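PDB 6C4M: yersinopine synthase from Yersinia pestis, which catalyses the NADPH-dependent reductive condensation of pyruvate with an aminobutanoate-histidine intermediate, the last step in making the metallophore yersinopine. Local coordinates for residues G29-I41 with V162-Y174. Sequence-based numbering, arbitrary orientation.
With NAP (NADP nicotinamide-adenine-dinucleotide phosphate), chain B.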
loop_
_atom_site.group_PDB
_atom_site.type_symbol
_atom_site.label_atom_id
_atom_site.label_comp_id
_atom_site.label_asym_id
_atom_site.label_seq_id
_atom_site.Cartn_x
_atom_site.Cartn_y
_atom_site.Cartn_z
ATOM N N GLY A 29 -33.333 0.427 -20.890
ATOM C CA GLY A 29 -32.022 -0.151 -20.732
ATOM C C GLY A 29 -32.178 -1.413 -19.921
ATOM O O GLY A 29 -32.853 -1.399 -18.886
ATOM N N ALA A 30 -31.606 -2.514 -20.412
ATOM C CA ALA A 30 -31.765 -3.825 -19.808
ATOM C C ALA A 30 -30.412 -4.446 -19.478
ATOM O O ALA A 30 -30.149 -5.603 -19.826
ATOM C CB ALA A 30 -32.552 -4.738 -20.748
ATOM N N GLY A 31 -29.543 -3.676 -18.826
ATOM C CA GLY A 31 -28.390 -4.236 -18.157
ATOM C C GLY A 31 -28.805 -5.014 -16.914
ATOM O O GLY A 31 -29.985 -5.058 -16.537
ATOM N N PRO A 32 -27.838 -5.653 -16.254
ATOM C CA PRO A 32 -28.192 -6.502 -15.102
ATOM C C PRO A 32 -28.900 -5.749 -13.995
ATOM O O PRO A 32 -29.782 -6.318 -13.335
ATOM C CB PRO A 32 -26.832 -7.074 -14.645
ATOM C CG PRO A 32 -25.768 -6.265 -15.362
ATOM C CD PRO A 32 -26.389 -5.702 -16.577
ATOM N N ALA A 33 -28.571 -4.473 -13.788
ATOM C CA ALA A 33 -29.286 -3.687 -12.787
ATOM C C ALA A 33 -30.789 -3.647 -13.063
ATOM O O ALA A 33 -31.596 -3.631 -12.125
ATOM C CB ALA A 33 -28.716 -2.270 -12.746
ATOM N N ALA A 34 -31.190 -3.640 -14.334
ATOM C CA ALA A 34 -32.617 -3.562 -14.634
ATOM C C ALA A 34 -33.342 -4.802 -14.155
ATOM O O ALA A 34 -34.522 -4.730 -13.795
ATOM C CB ALA A 34 -32.842 -3.361 -16.135
ATOM N N ILE A 35 -32.662 -5.944 -14.125
ATOM C CA ILE A 35 -33.300 -7.139 -13.591
ATOM C C ILE A 35 -33.533 -6.978 -12.092
ATOM O O ILE A 35 -34.632 -7.242 -11.587
ATOM C CB ILE A 35 -32.461 -8.386 -13.918
ATOM C CG1 ILE A 35 -32.397 -8.581 -15.439
ATOM C CG2 ILE A 35 -33.038 -9.619 -13.267
ATOM C CD1 ILE A 35 -31.333 -9.579 -15.876
ATOM N N GLN A 36 -32.516 -6.523 -11.354
ATOM C CA GLN A 36 -32.719 -6.276 -9.926
ATOM C C GLN A 36 -33.844 -5.273 -9.709
ATOM O O GLN A 36 -34.692 -5.446 -8.823
ATOM C CB GLN A 36 -31.457 -5.739 -9.281
ATOM C CG GLN A 36 -31.622 -5.383 -7.769
ATOM C CD GLN A 36 -31.799 -6.607 -6.879
ATOM O OE1 GLN A 36 -30.977 -7.538 -6.896
ATOM N NE2 GLN A 36 -32.875 -6.614 -6.100
ATOM N N LEU A 37 -33.792 -4.166 -10.454
ATOM C CA LEU A 37 -34.806 -3.128 -10.353
ATOM C C LEU A 37 -36.188 -3.690 -10.633
ATOM O O LEU A 37 -37.136 -3.418 -9.893
ATOM C CB LEU A 37 -34.487 -2.002 -11.333
ATOM C CG LEU A 37 -35.469 -0.843 -11.473
ATOM C CD1 LEU A 37 -35.597 -0.065 -10.179
ATOM C CD2 LEU A 37 -34.980 0.050 -12.610
ATOM N N ALA A 38 -36.325 -4.462 -11.714
ATOM C CA ALA A 38 -37.643 -4.986 -12.065
ATOM C C ALA A 38 -38.208 -5.858 -10.957
ATOM O O ALA A 38 -39.408 -5.794 -10.659
ATOM C CB ALA A 38 -37.570 -5.776 -13.366
ATOM N N VAL A 39 -37.360 -6.691 -10.343
ATOM C CA VAL A 39 -37.817 -7.517 -9.227
ATOM C C VAL A 39 -38.254 -6.637 -8.069
ATOM O O VAL A 39 -39.306 -6.863 -7.458
ATOM C CB VAL A 39 -36.702 -8.496 -8.812
ATOM C CG1 VAL A 39 -36.983 -9.111 -7.442
ATOM C CG2 VAL A 39 -36.553 -9.575 -9.861
ATOM N N ASP A 40 -37.464 -5.600 -7.770
ATOM C CA ASP A 40 -37.780 -4.706 -6.663
ATOM C C ASP A 40 -39.110 -3.982 -6.876
ATOM O O ASP A 40 -39.877 -3.787 -5.922
ATOM C CB ASP A 40 -36.635 -3.714 -6.473
ATOM C CG ASP A 40 -35.429 -4.344 -5.760
ATOM O OD1 ASP A 40 -35.597 -5.443 -5.191
ATOM O OD2 ASP A 40 -34.332 -3.754 -5.776
ATOM N N ILE A 41 -39.414 -3.588 -8.118
ATOM C CA ILE A 41 -40.689 -2.924 -8.377
ATOM C C ILE A 41 -41.840 -3.912 -8.217
ATOM O O ILE A 41 -42.851 -3.615 -7.571
ATOM C CB ILE A 41 -40.691 -2.288 -9.780
ATOM C CG1 ILE A 41 -39.605 -1.214 -9.863
ATOM C CG2 ILE A 41 -42.075 -1.682 -10.082
ATOM C CD1 ILE A 41 -39.405 -0.655 -11.237
ATOM N N VAL A 162 -38.738 14.776 -12.001
ATOM C CA VAL A 162 -37.409 14.282 -12.380
ATOM C C VAL A 162 -36.665 13.937 -11.103
ATOM O O VAL A 162 -36.497 14.795 -10.234
ATOM C CB VAL A 162 -36.622 15.312 -13.205
ATOM C CG1 VAL A 162 -35.247 14.794 -13.517
ATOM C CG2 VAL A 162 -37.374 15.623 -14.496
ATOM N N ILE A 163 -36.239 12.681 -10.982
ATOM C CA ILE A 163 -35.541 12.204 -9.800
ATOM C C ILE A 163 -34.182 11.645 -10.214
ATOM O O ILE A 163 -34.099 10.701 -11.010
ATOM C CB ILE A 163 -36.368 11.153 -9.041
ATOM C CG1 ILE A 163 -37.624 11.799 -8.426
ATOM C CG2 ILE A 163 -35.545 10.544 -7.933
ATOM C CD1 ILE A 163 -38.563 10.813 -7.816
ATOM N N SER A 164 -33.124 12.237 -9.672
ATOM C CA SER A 164 -31.759 11.721 -9.755
ATOM C C SER A 164 -31.391 10.911 -8.514
ATOM O O SER A 164 -31.498 11.409 -7.391
ATOM C CB SER A 164 -30.754 12.860 -9.889
ATOM O OG SER A 164 -30.635 13.323 -11.213
ATOM N N LEU A 165 -30.945 9.676 -8.730
ATOM C CA LEU A 165 -30.294 8.866 -7.712
ATOM C C LEU A 165 -28.786 8.989 -7.872
ATOM O O LEU A 165 -28.277 8.935 -8.992
ATOM C CB LEU A 165 -30.710 7.400 -7.829
ATOM C CG LEU A 165 -32.221 7.150 -7.655
ATOM C CD1 LEU A 165 -32.614 5.881 -8.349
ATOM C CD2 LEU A 165 -32.558 7.084 -6.195
ATOM N N SER A 166 -28.088 9.121 -6.735
ATOM C CA SER A 166 -26.644 9.344 -6.751
ATOM C C SER A 166 -25.898 8.197 -7.412
ATOM O O SER A 166 -24.871 8.421 -8.059
ATOM C CB SER A 166 -26.130 9.556 -5.330
ATOM O OG SER A 166 -26.545 8.519 -4.444
ATOM N N SER A 167 -26.396 6.974 -7.280
ATOM C CA SER A 167 -25.788 5.845 -7.959
ATOM C C SER A 167 -26.782 4.704 -7.975
ATOM O O SER A 167 -27.785 4.721 -7.258
ATOM C CB SER A 167 -24.488 5.409 -7.285
ATOM O OG SER A 167 -24.728 4.760 -6.048
ATOM N N TYR A 168 -26.493 3.700 -8.801
ATOM C CA TYR A 168 -27.247 2.463 -8.710
ATOM C C TYR A 168 -27.044 1.887 -7.313
ATOM O O TYR A 168 -25.983 2.073 -6.694
ATOM C CB TYR A 168 -26.816 1.476 -9.795
ATOM C CG TYR A 168 -27.467 0.126 -9.656
ATOM C CD1 TYR A 168 -28.856 0.001 -9.650
ATOM C CD2 TYR A 168 -26.692 -1.031 -9.526
ATOM C CE1 TYR A 168 -29.452 -1.235 -9.495
ATOM C CE2 TYR A 168 -27.283 -2.277 -9.377
ATOM C CZ TYR A 168 -28.655 -2.376 -9.369
ATOM O OH TYR A 168 -29.241 -3.621 -9.224
ATOM N N TYR A 169 -28.086 1.239 -6.788
ATOM C CA TYR A 169 -28.141 0.924 -5.361
ATOM C C TYR A 169 -27.595 -0.460 -5.016
ATOM O O TYR A 169 -27.737 -0.908 -3.864
ATOM C CB TYR A 169 -29.583 1.070 -4.854
ATOM C CG TYR A 169 -30.621 0.215 -5.537
ATOM C CD1 TYR A 169 -30.885 -1.083 -5.107
ATOM C CD2 TYR A 169 -31.393 0.729 -6.588
ATOM C CE1 TYR A 169 -31.880 -1.865 -5.737
ATOM C CE2 TYR A 169 -32.365 -0.025 -7.209
ATOM C CZ TYR A 169 -32.615 -1.315 -6.800
ATOM O OH TYR A 169 -33.630 -2.025 -7.440
ATOM N N ALA A 170 -26.929 -1.128 -5.953
ATOM C CA ALA A 170 -26.449 -2.474 -5.714
ATOM C C ALA A 170 -25.244 -2.777 -6.596
ATOM O O ALA A 170 -24.758 -1.933 -7.358
ATOM C CB ALA A 170 -27.547 -3.488 -5.988
ATOM N N ASP A 171 -24.822 -4.035 -6.515
ATOM C CA ASP A 171 -23.789 -4.642 -7.347
ATOM C C ASP A 171 -24.418 -5.867 -8.002
ATOM O O ASP A 171 -24.656 -6.881 -7.334
ATOM C CB ASP A 171 -22.591 -5.028 -6.483
ATOM C CG ASP A 171 -21.418 -5.559 -7.297
ATOM O OD1 ASP A 171 -21.626 -6.095 -8.409
ATOM O OD2 ASP A 171 -20.284 -5.427 -6.812
ATOM N N THR A 172 -24.692 -5.781 -9.297
ATOM C CA THR A 172 -25.482 -6.790 -9.993
ATOM C C THR A 172 -24.830 -7.127 -11.324
ATOM O O THR A 172 -24.411 -6.227 -12.056
ATOM C CB THR A 172 -26.930 -6.302 -10.257
ATOM O OG1 THR A 172 -27.510 -5.841 -9.029
ATOM C CG2 THR A 172 -27.783 -7.443 -10.837
ATOM N N LYS A 173 -24.792 -8.421 -11.647
ATOM C CA LYS A 173 -24.048 -8.923 -12.792
ATOM C C LYS A 173 -24.782 -10.094 -13.434
ATOM O O LYS A 173 -25.623 -10.760 -12.817
ATOM C CB LYS A 173 -22.624 -9.341 -12.377
ATOM C CG LYS A 173 -21.707 -8.158 -12.264
ATOM C CD LYS A 173 -20.954 -8.115 -10.935
ATOM C CE LYS A 173 -20.083 -6.852 -10.855
ATOM N NZ LYS A 173 -20.873 -5.593 -11.174
ATOM N N TYR A 174 -24.448 -10.339 -14.696
ATOM C CA TYR A 174 -25.045 -11.437 -15.443
ATOM C C TYR A 174 -24.613 -12.805 -14.926
ATOM O O TYR A 174 -23.449 -12.979 -14.586
ATOM C CB TYR A 174 -24.677 -11.290 -16.907
ATOM C CG TYR A 174 -25.457 -10.213 -17.618
ATOM C CD1 TYR A 174 -26.835 -10.137 -17.493
ATOM C CD2 TYR A 174 -24.813 -9.266 -18.412
ATOM C CE1 TYR A 174 -27.551 -9.164 -18.145
ATOM C CE2 TYR A 174 -25.528 -8.281 -19.070
ATOM C CZ TYR A 174 -26.899 -8.240 -18.928
ATOM O OH TYR A 174 -27.635 -7.274 -19.561
HETATM P PA NAP B . -24.912 -1.292 -18.457
HETATM O O1A NAP B . -24.615 0.007 -17.815
HETATM O O2A NAP B . -23.622 -2.031 -18.900
HETATM O O5B NAP B . -25.884 -0.996 -19.749
HETATM C C5B NAP B . -27.254 -0.687 -19.409
HETATM C C4B NAP B . -28.026 -0.497 -20.729
HETATM O O4B NAP B . -27.322 0.665 -21.489
HETATM C C3B NAP B . -27.957 -1.535 -21.482
HETATM O O3B NAP B . -29.204 -1.725 -22.223
HETATM C C2B NAP B . -26.768 -1.210 -22.571
HETATM O O2B NAP B . -27.000 -1.963 -23.812
HETATM C C1B NAP B . -26.848 0.049 -22.811
HETATM N N9A NAP B . -25.479 0.543 -22.965
HETATM C C8A NAP B . -24.329 0.397 -22.286
HETATM N N7A NAP B . -23.420 1.099 -22.980
HETATM C C5A NAP B . -24.036 1.657 -24.068
HETATM C C6A NAP B . -23.489 2.460 -25.038
HETATM N N6A NAP B . -22.154 2.992 -25.315
HETATM N N1A NAP B . -24.271 2.914 -26.034
HETATM C C2A NAP B . -25.607 2.587 -26.071
HETATM N N3A NAP B . -26.144 1.789 -25.103
HETATM C C4A NAP B . -25.335 1.325 -24.085
HETATM O O3 NAP B . -25.712 -2.229 -17.350
HETATM P PN NAP B . -25.998 -1.988 -15.776
HETATM O O1N NAP B . -27.319 -2.583 -15.553
HETATM O O2N NAP B . -24.860 -2.732 -15.035
HETATM O O5D NAP B . -25.941 -0.401 -15.266
HETATM C C5D NAP B . -27.154 0.389 -15.143
HETATM C C4D NAP B . -26.719 1.776 -14.628
HETATM O O4D NAP B . -26.059 1.630 -13.181
HETATM C C3D NAP B . -25.799 2.365 -15.363
HETATM O O3D NAP B . -25.998 3.848 -15.158
HETATM C C2D NAP B . -24.441 2.026 -14.739
HETATM O O2D NAP B . -23.605 3.067 -14.937
HETATM C C1D NAP B . -24.801 1.972 -13.242
HETATM N N1N NAP B . -24.014 1.002 -12.442
HETATM C C2N NAP B . -24.382 -0.292 -12.314
HETATM C C3N NAP B . -23.601 -1.152 -11.509
HETATM C C7N NAP B . -23.981 -2.639 -11.340
HETATM O O7N NAP B . -23.686 -3.238 -10.384
HETATM N N7N NAP B . -24.715 -3.256 -12.412
HETATM C C4N NAP B . -22.482 -0.687 -10.875
HETATM C C5N NAP B . -22.120 0.598 -11.012
HETATM C C6N NAP B . -22.895 1.460 -11.796
HETATM P P2B NAP B . -26.438 -3.560 -23.949
HETATM O O1X NAP B . -24.969 -3.483 -24.305
HETATM O O2X NAP B . -26.602 -4.278 -22.652
HETATM O O3X NAP B . -27.178 -4.235 -25.081
#
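The glycine-rich, dinucleotide-binding turn Gly29-Gly31 and the first turns of the helix it leads into, sharing the Rossmann-type GxGxxA pattern, pack against residues 168-174, and NADP lies along their junction. Ala33 rests its CB on one face of the Tyr168 ring, 3.5 Å from the centroid and 17° off the normal, while its backbone N donates to the nicotinamide-side phosphate oxygen O1N of NADP at 2.9 Å. From strand 170-173, Thr172 grips the carboxamide at both ends: its N donates to O7N (2.9 Å, 165°), and its O accepts from N7N. The threonine methyl CG2, anti to the backbone N, is directed at Pro32 O, and OG1 meets Tyr168 OH at 2.8 Å at the edge of that ring, helping to fix the phenol beside Gln36 CB. Pro32 in turn lays CD over a face of the Tyr174 ring, 3.9 Å from its centroid, in a CH-pi contact. Gly31, with no side chain, lets the bridging oxygen O3 of NADP come close to its CA; the same CA lies against Tyr174 OH. Farther along the helix, Tyr169 OH passes Leu37 CA and donates to Asp40 OD2 at 2.5 Å, a short bond on the anti side of the carboxylate. Asp40 OD1 has its own partners in Arg236 and His237, which would probably favour a charged carboxylate. The chain of Gln36 bends at chi2, and its NE2 makes weak bonds to Asp40, whereas OE1 is bound to Thr206. Helix 32-41 runs at 116° to strand 170-173, with Ile35 and Val39 touching strand 71-76, Asp40 and Tyr169 meeting helix 225-235, and strand 203-217 pairing antiparallel with 170-173.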